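Local coordinates for protein transcriptional regulator, MarR family (Neisseria meningitidis serogroup B, PDB 3G3Z) that probably binds DNA as a transcription factor of the MarR family, pairing two copies of a largely helical chain into a dimer, at residues Lys22-Gly25 with Asn30-Leu33. Numbering follows the deposited sequence.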
loop_
_atom_site.group_PDB
_atom_site.type_symbol
_atom_site.label_atom_id
_atom_site.label_comp_id
_atom_site.label_asym_id
_atom_site.label_seq_id
_atom_site.Cartn_x
_atom_site.Cartn_y
_atom_site.Cartn_z
ATOM N N LYS A 22 0.112 -0.390 9.927
ATOM C CA LYS A 22 -0.229 0.041 11.280
ATOM C C LYS A 22 -0.137 -1.139 12.250
ATOM O O LYS A 22 0.445 -1.013 13.331
ATOM C CB LYS A 22 -1.626 0.648 11.299
ATOM C CG LYS A 22 -2.060 1.214 12.634
ATOM C CD LYS A 22 -3.513 1.674 12.560
ATOM C CE LYS A 22 -3.625 3.049 11.932
ATOM N NZ LYS A 22 -5.042 3.394 11.647
ATOM N N TRP A 23 -0.687 -2.287 11.854
ATOM C CA TRP A 23 -0.567 -3.494 12.666
ATOM C C TRP A 23 0.906 -3.849 12.913
ATOM O O TRP A 23 1.296 -4.116 14.046
ATOM C CB TRP A 23 -1.301 -4.685 12.039
ATOM C CG TRP A 23 -1.109 -5.896 12.853
ATOM C CD1 TRP A 23 -1.810 -6.254 13.970
ATOM C CD2 TRP A 23 -0.102 -6.900 12.673
ATOM N NE1 TRP A 23 -1.322 -7.432 14.476
ATOM C CE2 TRP A 23 -0.268 -7.845 13.705
ATOM C CE3 TRP A 23 0.922 -7.092 11.740
ATOM C CZ2 TRP A 23 0.551 -8.969 13.825
ATOM C CZ3 TRP A 23 1.730 -8.205 11.858
ATOM C CH2 TRP A 23 1.543 -9.127 12.887
ATOM N N ILE A 24 1.711 -3.850 11.852
ATOM C CA ILE A 24 3.143 -4.115 11.962
ATOM C C ILE A 24 3.777 -3.163 12.978
ATOM O O ILE A 24 4.600 -3.582 13.801
ATOM C CB ILE A 24 3.878 -3.988 10.591
ATOM C CG1 ILE A 24 3.455 -5.120 9.641
ATOM C CG2 ILE A 24 5.384 -4.003 10.792
ATOM C CD1 ILE A 24 4.086 -5.075 8.220
ATOM N N GLY A 25 3.373 -1.891 12.925
ATOM C CA GLY A 25 3.923 -0.863 13.810
ATOM C C GLY A 25 3.577 -1.114 15.267
ATOM O O GLY A 25 4.333 -0.736 16.159
ATOM N N ASN A 30 8.669 -2.275 11.723
ATOM C CA ASN A 30 8.235 -1.626 10.504
ATOM C C ASN A 30 8.191 -2.659 9.383
ATOM O O ASN A 30 8.613 -3.818 9.571
ATOM C CB ASN A 30 9.103 -0.407 10.170
ATOM C CG ASN A 30 10.551 -0.763 9.893
ATOM O OD1 ASN A 30 10.879 -1.903 9.567
ATOM N ND2 ASN A 30 11.428 0.224 10.014
ATOM N N TYR A 31 7.660 -2.238 8.238
ATOM C CA TYR A 31 7.426 -3.127 7.108
ATOM C C TYR A 31 8.709 -3.807 6.653
ATOM O O TYR A 31 8.737 -5.014 6.466
ATOM C CB TYR A 31 6.783 -2.342 5.958
ATOM C CG TYR A 31 6.396 -3.191 4.777
ATOM C CD1 TYR A 31 7.256 -3.324 3.684
ATOM C CD2 TYR A 31 5.178 -3.860 4.747
ATOM C CE1 TYR A 31 6.924 -4.116 2.603
ATOM C CE2 TYR A 31 4.829 -4.656 3.662
ATOM C CZ TYR A 31 5.708 -4.762 2.583
ATOM O OH TYR A 31 5.380 -5.531 1.497
ATOM N N ASN A 32 9.771 -3.024 6.494
ATOM C CA ASN A 32 11.054 -3.551 6.036
ATOM C C ASN A 32 11.619 -4.641 6.958
ATOM O O ASN A 32 12.084 -5.664 6.484
ATOM C CB ASN A 32 12.067 -2.407 5.854
ATOM C CG ASN A 32 11.590 -1.347 4.871
ATOM O OD1 ASN A 32 12.070 -0.206 4.884
ATOM N ND2 ASN A 32 10.656 -1.718 4.005
ATOM N N LEU A 33 11.579 -4.413 8.270
ATOM C CA LEU A 33 12.041 -5.396 9.255
ATOM C C LEU A 33 11.157 -6.632 9.280
ATOM O O LEU A 33 11.646 -7.768 9.377
ATOM C CB LEU A 33 12.048 -4.766 10.655
ATOM C CG LEU A 33 13.254 -3.906 11.004
ATOM C CD1 LEU A 33 12.893 -2.934 12.125
ATOM C CD2 LEU A 33 14.440 -4.803 11.388
#
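Ile24 makes the contact with Asn30-Leu33 through two branches of different character. Ile24 CG2, placed anti to the backbone N, is in van der Waals contact with the peptide group at the start of the next helix, 3.4 Å from Asn30 C. The apolar contact belongs to the other branch: Ile24 CD1 lies 3.8 Å from Tyr31 CD2, reaching the ring obliquely. With CG anti to the backbone N (chi1 -175°), the Tyr31 ring is carried away from this methyl; its CD2 side alone comes near, and the hydroxyl continues on to a hydrogen bond with Trp55 O, anchoring the far end of the side chain.

The polar chemistry stays within Asn30-Leu33. Asn30 is the N-cap of helix 31-43: its CB points away from Ile24, and Asn30 OD1 accepts from Leu33 N at 2.9 Å. An N-H...O angle of 165° and a C=O...N angle of 169° make this bond nearly straight at both ends, satisfying an amide of the helix's first turn.

Phe34 also packs on Ile24. The contact joins the end of helix 5-25, where Lys22 NZ forms a salt bridge with Glu137 OE2 of the second subunit, to the first turn of helix 31-43 in the winged helix-turn-helix region. With just 138 Å² buried and no polar bond between the segments, their direct attachment rests on van der Waals contact through one isoleucine.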